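Local structure of solute-binding protein (Thermoactinomyces vulgaris, 2ZYM) at residues Ile97-Ser102 with Leu299-Thr304; Ala132-Lys137 with Asn338-Gln343. The protein probably binds cyclodextrins and related maltose-type sugars outside the cell membrane and delivers them for uptake by a carbohydrate transporter. All blocks are in the same frame, centred on the assembly; numbering follows the deposited sequence.

How the contacts relate
The two contacts illustrate how a two-lobed solute-binding protein is assembled from segments remote in sequence. Their segments alternate along the chain, with 97-102 and 132-137 in the first half and 299-304 and 338-343 in the second, so each contact joins the first half of the sequence to the second. Contact 1 is a partly buried loop-helix contact, its centre about 23 Å from the centre of the chain. Contact 2 is a fully buried strand-helix contact, in which the side chain of F340 is about 11 Å from a bound glucose unit. The centres of contact 1 and contact 2 are about 31 Å apart. The nearest atoms of contact 1 and contact 2 are about 19 Å apart, so the two do not touch.

Contact 1: residues Ile97-Ser102 with Leu299-Thr304; sequences IQVDNS and LMQFLT
V99 and Q301 mark the closer backbone approach between the loop 97-102 and the last turn of helix 293-303, with their CA atoms 8.1 Å apart. At I97 and M300 the CA atoms are separated by 9.4 Å. No direct hydrogen bond joins the segments; side-chain packing and one water span the gap. This is a loop-helix contact in the alpha/beta fold of solute-binding proteins, at the margin of the packing of helix 293-303 on the sheet, where M300 also touches L124 and W284. I97 pairs through its backbone with L121 of strand 120-129.

The I97 and M300 side chains meet nearly perpendicular to each other. M300 leaves the helix with CG anti to its backbone N (chi1 -176°) and bends at the sulfur (chi3 53°), which brings its methyl end against the isoleucine. There CE meets both branches of I97, lying 3.7 Å from CD1 and 3.7 Å from CG2. With an alanine in place of I97, both branches would be missing, and the M300 methyl would probably face a gap and be less restrained in its rotation.

The V99 and Q301 side chains lie alongside each other, pointing opposite ways, so that the amide oxygen OE1 of Q301 rests 3.3 Å from CG1 of V99, while the glutamine CG lies against the same methyl. OE1 also accepts a bond from a water, 2.5 Å away, a length short enough to be read with caution. That water in turn accepts from D100 N at 3.1 Å, linking the glutamine to the backbone where helix 101-104 starts. On the other segment, T304 OG1 donates to M300 O over 2.8 Å, approaching at a C=O...donor angle of 137°.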
ATOM      1  N   ILE A  97       8.704 -16.298  11.544  1.00 24.31           N
ATOM      2  CA  ILE A  97       8.627 -17.478  10.684  1.00 23.19           C
ATOM      3  C   ILE A  97       9.981 -18.178  10.553  1.00 24.70           C
ATOM      4  O   ILE A  97      11.029 -17.529  10.533  1.00 24.70           O
ATOM      5  CB  ILE A  97       8.030 -17.140   9.293  1.00 24.53           C
ATOM      6  CG1 ILE A  97       8.782 -15.988   8.620  1.00 24.19           C
ATOM      7  CG2 ILE A  97       6.562 -16.768   9.419  1.00 21.20           C
ATOM      8  CD1 ILE A  97       9.525 -16.393   7.382  1.00 27.07           C
ATOM      9  N   GLN A  98       9.947 -19.505  10.472  1.00 23.92           N
ATOM     10  CA  GLN A  98      11.168 -20.306  10.440  1.00 26.42           C
ATOM     11  C   GLN A  98      11.390 -20.893   9.063  1.00 24.97           C
ATOM     12  O   GLN A  98      10.720 -21.848   8.660  1.00 25.20           O
ATOM     13  CB  GLN A  98      11.134 -21.415  11.496  1.00 29.52           C
ATOM     14  CG  GLN A  98      10.395 -21.055  12.780  1.00 32.62           C
ATOM     15  CD  GLN A  98      10.715 -19.660  13.312  1.00 34.59           C
ATOM     16  OE1 GLN A  98      11.845 -19.178  13.214  1.00 36.94           O
ATOM     17  NE2 GLN A  98       9.713 -19.011  13.882  1.00 36.91           N
ATOM     18  N   VAL A  99      12.331 -20.293   8.345  1.00 25.14           N
ATOM     19  CA  VAL A  99      12.636 -20.675   6.975  1.00 26.28           C
ATOM     20  C   VAL A  99      14.147 -20.756   6.789  1.00 26.48           C
ATOM     21  O   VAL A  99      14.904 -20.086   7.500  1.00 26.39           O
ATOM     22  CB  VAL A  99      12.013 -19.688   5.947  1.00 26.66           C
ATOM     23  CG1 VAL A  99      10.490 -19.790   5.949  1.00 27.31           C
ATOM     24  CG2 VAL A  99      12.458 -18.252   6.216  1.00 25.55           C
ATOM     25  N   ASP A 100      14.578 -21.588   5.844  1.00 26.66           N
ATOM     26  CA  ASP A 100      15.995 -21.724   5.520  1.00 26.97           C
ATOM     27  C   ASP A 100      16.556 -20.438   4.920  1.00 26.74           C
ATOM     28  O   ASP A 100      15.809 -19.611   4.385  1.00 25.41           O
ATOM     29  CB  ASP A 100      16.220 -22.898   4.558  1.00 28.90           C
ATOM     30  CG  ASP A 100      16.123 -24.254   5.246  1.00 31.21           C
ATOM     31  OD1 ASP A 100      15.891 -24.313   6.475  1.00 32.91           O
ATOM     32  OD2 ASP A 100      16.286 -25.275   4.547  1.00 33.35           O
ATOM     33  N   ASN A 101      17.874 -20.278   5.022  1.00 25.82           N
ATOM     34  CA  ASN A 101      18.584 -19.144   4.433  1.00 27.11           C
ATOM     35  C   ASN A 101      18.368 -19.067   2.926  1.00 26.50           C
ATOM     36  O   ASN A 101      18.316 -17.978   2.353  1.00 27.81           O
ATOM     37  CB  ASN A 101      20.081 -19.247   4.730  1.00 28.06           C
ATOM     38  CG  ASN A 101      20.854 -18.014   4.293  1.00 29.36           C
ATOM     39  OD1 ASN A 101      20.561 -16.897   4.717  1.00 29.53           O
ATOM     40  ND2 ASN A 101      21.859 -18.217   3.448  1.00 32.19           N
ATOM     41  N   SER A 102      18.245 -20.236   2.300  1.00 26.58           N
ATOM     42  CA  SER A 102      18.017 -20.343   0.862  1.00 27.49           C
ATOM     43  C   SER A 102      16.670 -19.747   0.449  1.00 26.76           C
ATOM     44  O   SER A 102      16.552 -19.162  -0.628  1.00 27.06           O
ATOM     45  CB  SER A 102      18.115 -21.803   0.413  1.00 27.39           C
ATOM     46  OG  SER A 102      17.134 -22.604   1.047  1.00 27.61           O
ATOM     47  N   LEU A 299       3.131 -23.756   3.818  1.00 16.96           N
ATOM     48  CA  LEU A 299       2.191 -23.189   2.855  1.00 16.29           C
ATOM     49  C   LEU A 299       2.662 -21.812   2.386  1.00 14.14           C
ATOM     50  O   LEU A 299       2.600 -21.506   1.196  1.00 14.50           O
ATOM     51  CB  LEU A 299       0.778 -23.123   3.448  1.00 16.65           C
ATOM     52  CG  LEU A 299      -0.344 -22.388   2.703  1.00 19.09           C
ATOM     53  CD1 LEU A 299      -0.601 -22.948   1.313  1.00 17.47           C
ATOM     54  CD2 LEU A 299      -1.609 -22.435   3.532  1.00 19.07           C
ATOM     55  N   MET A 300       3.151 -21.003   3.325  1.00 14.46           N
ATOM     56  CA  MET A 300       3.669 -19.676   3.012  1.00 15.90           C
ATOM     57  C   MET A 300       4.829 -19.752   2.020  1.00 14.71           C
ATOM     58  O   MET A 300       4.891 -18.963   1.077  1.00 15.30           O
ATOM     59  CB  MET A 300       4.101 -18.946   4.285  1.00 15.69           C
ATOM     60  CG  MET A 300       4.571 -17.520   4.045  1.00 20.58           C
ATOM     61  SD  MET A 300       5.343 -16.756   5.478  1.00 19.73           S
ATOM     62  CE  MET A 300       6.580 -17.980   5.901  1.00 24.06           C
ATOM     63  N   GLN A 301       5.735 -20.707   2.238  1.00 15.97           N
ATOM     64  CA  GLN A 301       6.850 -20.948   1.323  1.00 16.48           C
ATOM     65  C   GLN A 301       6.336 -21.346  -0.057  1.00 16.63           C
ATOM     66  O   GLN A 301       6.810 -20.832  -1.076  1.00 17.44           O
ATOM     67  CB  GLN A 301       7.777 -22.042   1.864  1.00 19.12           C
ATOM     68  CG  GLN A 301       8.660 -21.623   3.034  1.00 24.06           C
ATOM     69  CD  GLN A 301       9.723 -22.657   3.379  1.00 26.06           C
ATOM     70  OE1 GLN A 301      10.834 -22.307   3.766  1.00 30.54           O
ATOM     71  NE2 GLN A 301       9.387 -23.937   3.237  1.00 29.63           N
ATOM     72  N   PHE A 302       5.364 -22.258  -0.078  1.00 15.83           N
ATOM     73  CA  PHE A 302       4.756 -22.736  -1.319  1.00 16.00           C
ATOM     74  C   PHE A 302       4.083 -21.601  -2.095  1.00 13.90           C
ATOM     75  O   PHE A 302       4.202 -21.524  -3.319  1.00 14.44           O
ATOM     76  CB  PHE A 302       3.751 -23.855  -1.033  1.00 16.47           C
ATOM     77  CG  PHE A 302       3.262 -24.565  -2.269  1.00 16.54           C
ATOM     78  CD1 PHE A 302       3.969 -25.644  -2.791  1.00 14.80           C
ATOM     79  CD2 PHE A 302       2.097 -24.154  -2.913  1.00 17.30           C
ATOM     80  CE1 PHE A 302       3.524 -26.304  -3.936  1.00 15.99           C
ATOM     81  CE2 PHE A 302       1.644 -24.807  -4.057  1.00 16.46           C
ATOM     82  CZ  PHE A 302       2.361 -25.886  -4.571  1.00 15.63           C
ATOM     83  N   LEU A 303       3.388 -20.721  -1.376  1.00 14.07           N
ATOM     84  CA  LEU A 303       2.696 -19.585  -1.993  1.00 13.76           C
ATOM     85  C   LEU A 303       3.634 -18.498  -2.525  1.00 13.81           C
ATOM     86  O   LEU A 303       3.208 -17.642  -3.297  1.00 13.70           O
ATOM     87  CB  LEU A 303       1.696 -18.959  -1.010  1.00 14.93           C
ATOM     88  CG  LEU A 303       0.444 -19.743  -0.605  1.00 15.77           C
ATOM     89  CD1 LEU A 303      -0.285 -19.010   0.514  1.00 13.50           C
ATOM     90  CD2 LEU A 303      -0.484 -19.964  -1.792  1.00 17.13           C
ATOM     91  N   THR A 304       4.902 -18.532  -2.114  1.00 14.63           N
ATOM     92  CA  THR A 304       5.850 -17.475  -2.479  1.00 15.47           C
ATOM     93  C   THR A 304       7.072 -17.980  -3.246  1.00 16.60           C
ATOM     94  O   THR A 304       8.091 -17.286  -3.331  1.00 16.56           O
ATOM     95  CB  THR A 304       6.325 -16.682  -1.242  1.00 16.16           C
ATOM     96  OG1 THR A 304       6.859 -17.590  -0.274  1.00 15.91           O
ATOM     97  CG2 THR A 304       5.172 -15.887  -0.622  1.00 14.60           C
TER
HETATM   98  O   HOH W   1      12.343 -23.636   5.179  1.00 29.58           O

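Contact 2: residues Ala132-Lys137 with Asn338-Gln343; sequences ALIYNK and NGFAKQ
A132 faces a helical turn whose shortest polar bond runs from K342 N to N338 O, at 3.0 Å. The next bond, Q343 N to G339 O, measures 3.2 Å. In this alpha/beta solute-binding fold, 132-136 is an inner strand of a four-stranded mixed sheet, between 242-247 and 262-265, and helix 335-345 packs on it. Strand 132-136 and helix segment 338-343 run nearly antiparallel, at 156°. The small A132 and G339 allow their axes to approach to 8.4 Å.

The F340 ring reaches in from beside them to I134. Its CG lies anti to the carbonyl carbon (chi1 -70°), which carries the ring out to the strand, where CD1 comes 3.7 Å from A132 CB. Farther along the ring, CZ is 3.6 Å from CD1 of I134, whose side chain runs transverse to the phenylalanine. Both aliphatic groups approach the ring obliquely. A132 CB also touches Q343 CB at 4.2 Å, adding a second foothold on the helix.

V264 and I252 also touch F340. Between these two segments the contact is van der Waals packing of buried apolar groups, with no hydrogen bond across it, so it probably depends on fit and on exclusion of water.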
ATOM      1  N   ALA A 132       1.974   5.634  -8.782  1.00 15.70           N
ATOM      2  CA  ALA A 132       2.629   6.356  -9.866  1.00 14.73           C
ATOM      3  C   ALA A 132       1.550   7.109 -10.626  1.00 13.87           C
ATOM      4  O   ALA A 132       0.402   7.136 -10.192  1.00 15.02           O
ATOM      5  CB  ALA A 132       3.367   5.393 -10.782  1.00 12.92           C
ATOM      6  N   LEU A 133       1.912   7.730 -11.744  1.00 15.00           N
ATOM      7  CA  LEU A 133       0.911   8.343 -12.602  1.00 14.38           C
ATOM      8  C   LEU A 133       0.432   7.303 -13.602  1.00 14.99           C
ATOM      9  O   LEU A 133       1.189   6.865 -14.467  1.00 15.73           O
ATOM     10  CB  LEU A 133       1.453   9.589 -13.316  1.00 15.76           C
ATOM     11  CG  LEU A 133       0.392  10.475 -13.992  1.00 15.31           C
ATOM     12  CD1 LEU A 133      -0.430  11.254 -12.967  1.00 15.90           C
ATOM     13  CD2 LEU A 133       1.019  11.426 -15.006  1.00 17.16           C
ATOM     14  N   ILE A 134      -0.820   6.886 -13.448  1.00 15.63           N
ATOM     15  CA  ILE A 134      -1.456   5.975 -14.392  1.00 16.27           C
ATOM     16  C   ILE A 134      -2.362   6.820 -15.275  1.00 16.14           C
ATOM     17  O   ILE A 134      -3.265   7.499 -14.780  1.00 15.72           O
ATOM     18  CB  ILE A 134      -2.264   4.855 -13.673  1.00 16.78           C
ATOM     19  CG1 ILE A 134      -1.335   3.923 -12.887  1.00 18.65           C
ATOM     20  CG2 ILE A 134      -3.051   4.014 -14.669  1.00 17.50           C
ATOM     21  CD1 ILE A 134      -0.925   4.447 -11.560  1.00 24.27           C
ATOM     22  N   TYR A 135      -2.102   6.802 -16.577  1.00 15.72           N
ATOM     23  CA  TYR A 135      -2.864   7.641 -17.495  1.00 15.96           C
ATOM     24  C   TYR A 135      -3.562   6.864 -18.606  1.00 15.91           C
ATOM     25  O   TYR A 135      -3.163   5.752 -18.958  1.00 15.69           O
ATOM     26  CB  TYR A 135      -2.012   8.796 -18.047  1.00 17.04           C
ATOM     27  CG  TYR A 135      -0.783   8.391 -18.830  1.00 17.96           C
ATOM     28  CD1 TYR A 135      -0.795   8.373 -20.226  1.00 18.13           C
ATOM     29  CD2 TYR A 135       0.401   8.053 -18.178  1.00 17.33           C
ATOM     30  CE1 TYR A 135       0.339   8.010 -20.951  1.00 19.93           C
ATOM     31  CE2 TYR A 135       1.535   7.688 -18.891  1.00 19.05           C
ATOM     32  CZ  TYR A 135       1.500   7.675 -20.276  1.00 19.34           C
ATOM     33  OH  TYR A 135       2.627   7.314 -20.973  1.00 21.92           O
ATOM     34  N   ASN A 136      -4.622   7.470 -19.131  1.00 17.62           N
ATOM     35  CA  ASN A 136      -5.355   6.953 -20.272  1.00 19.01           C
ATOM     36  C   ASN A 136      -4.701   7.489 -21.542  1.00 19.38           C
ATOM     37  O   ASN A 136      -4.814   8.678 -21.850  1.00 20.15           O
ATOM     38  CB  ASN A 136      -6.823   7.389 -20.182  1.00 18.57           C
ATOM     39  CG  ASN A 136      -7.693   6.786 -21.274  1.00 19.52           C
ATOM     40  OD1 ASN A 136      -7.235   6.528 -22.389  1.00 20.21           O
ATOM     41  ND2 ASN A 136      -8.965   6.575 -20.958  1.00 16.91           N
ATOM     42  N   LYS A 137      -4.014   6.608 -22.267  1.00 21.37           N
ATOM     43  CA  LYS A 137      -3.247   6.995 -23.458  1.00 23.34           C
ATOM     44  C   LYS A 137      -4.090   7.666 -24.548  1.00 23.70           C
ATOM     45  O   LYS A 137      -3.561   8.429 -25.357  1.00 25.14           O
ATOM     46  CB  LYS A 137      -2.491   5.797 -24.039  1.00 23.29           C
ATOM     47  CG  LYS A 137      -1.264   5.383 -23.242  1.00 24.30           C
ATOM     48  CD  LYS A 137      -0.383   4.443 -24.047  1.00 24.20           C
ATOM     49  CE  LYS A 137       0.903   4.116 -23.309  1.00 28.30           C
ATOM     50  NZ  LYS A 137       1.821   3.282 -24.140  1.00 28.31           N
ATOM     51  N   ASN A 338       7.512  -1.108 -15.511  1.00 25.31           N
ATOM     52  CA  ASN A 338       8.638  -0.168 -15.581  1.00 26.52           C
ATOM     53  C   ASN A 338       8.361   1.181 -14.907  1.00 25.48           C
ATOM     54  O   ASN A 338       9.200   1.686 -14.156  1.00 24.76           O
ATOM     55  CB  ASN A 338       9.070   0.036 -17.043  1.00 30.00           C
ATOM     56  CG  ASN A 338      10.283   0.944 -17.183  1.00 32.45           C
ATOM     57  OD1 ASN A 338      11.409   0.558 -16.857  1.00 35.07           O
ATOM     58  ND2 ASN A 338      10.060   2.154 -17.688  1.00 34.37           N
ATOM     59  N   GLY A 339       7.186   1.751 -15.169  1.00 23.77           N
ATOM     60  CA  GLY A 339       6.782   3.024 -14.571  1.00 21.58           C
ATOM     61  C   GLY A 339       6.722   2.973 -13.056  1.00 20.60           C
ATOM     62  O   GLY A 339       7.198   3.887 -12.375  1.00 20.39           O
ATOM     63  N   PHE A 340       6.143   1.896 -12.527  1.00 20.31           N
ATOM     64  CA  PHE A 340       6.056   1.691 -11.080  1.00 18.69           C
ATOM     65  C   PHE A 340       7.415   1.471 -10.425  1.00 18.92           C
ATOM     66  O   PHE A 340       7.664   1.980  -9.331  1.00 18.59           O
ATOM     67  CB  PHE A 340       5.122   0.526 -10.751  1.00 18.09           C
ATOM     68  CG  PHE A 340       3.678   0.814 -11.035  1.00 16.11           C
ATOM     69  CD1 PHE A 340       2.985   1.766 -10.292  1.00 17.62           C
ATOM     70  CD2 PHE A 340       3.005   0.126 -12.036  1.00 17.48           C
ATOM     71  CE1 PHE A 340       1.651   2.036 -10.551  1.00 14.11           C
ATOM     72  CE2 PHE A 340       1.671   0.384 -12.298  1.00 15.71           C
ATOM     73  CZ  PHE A 340       0.993   1.345 -11.553  1.00 15.76           C
ATOM     74  N   ALA A 341       8.284   0.711 -11.090  1.00 18.75           N
ATOM     75  CA  ALA A 341       9.640   0.475 -10.597  1.00 19.61           C
ATOM     76  C   ALA A 341      10.428   1.783 -10.500  1.00 20.58           C
ATOM     77  O   ALA A 341      11.113   2.028  -9.501  1.00 19.31           O
ATOM     78  CB  ALA A 341      10.364  -0.538 -11.480  1.00 17.93           C
ATOM     79  N   LYS A 342      10.313   2.613 -11.536  1.00 21.84           N
ATOM     80  CA  LYS A 342      10.924   3.943 -11.572  1.00 23.25           C
ATOM     81  C   LYS A 342      10.535   4.795 -10.367  1.00 21.62           C
ATOM     82  O   LYS A 342      11.403   5.314  -9.662  1.00 21.38           O
ATOM     83  CB  LYS A 342      10.539   4.680 -12.861  1.00 26.22           C
ATOM     84  CG  LYS A 342      11.635   4.765 -13.913  1.00 30.60           C
ATOM     85  CD  LYS A 342      11.778   3.477 -14.710  1.00 33.75           C
ATOM     86  CE  LYS A 342      12.633   3.688 -15.950  1.00 35.96           C
ATOM     87  NZ  LYS A 342      12.005   4.658 -16.902  1.00 34.94           N
ATOM     88  N   GLN A 343       9.232   4.937 -10.139  1.00 19.70           N
ATOM     89  CA  GLN A 343       8.727   5.728  -9.021  1.00 17.78           C
ATOM     90  C   GLN A 343       9.156   5.142  -7.673  1.00 18.10           C
ATOM     91  O   GLN A 343       9.589   5.878  -6.785  1.00 18.58           O
ATOM     92  CB  GLN A 343       7.202   5.873  -9.100  1.00 17.89           C
ATOM     93  CG  GLN A 343       6.598   6.827  -8.068  1.00 18.14           C
ATOM     94  CD  GLN A 343       7.323   8.164  -7.982  1.00 17.92           C
ATOM     95  OE1 GLN A 343       7.821   8.539  -6.924  1.00 17.74           O
ATOM     96  NE2 GLN A 343       7.391   8.880  -9.096  1.00 18.00           N
TER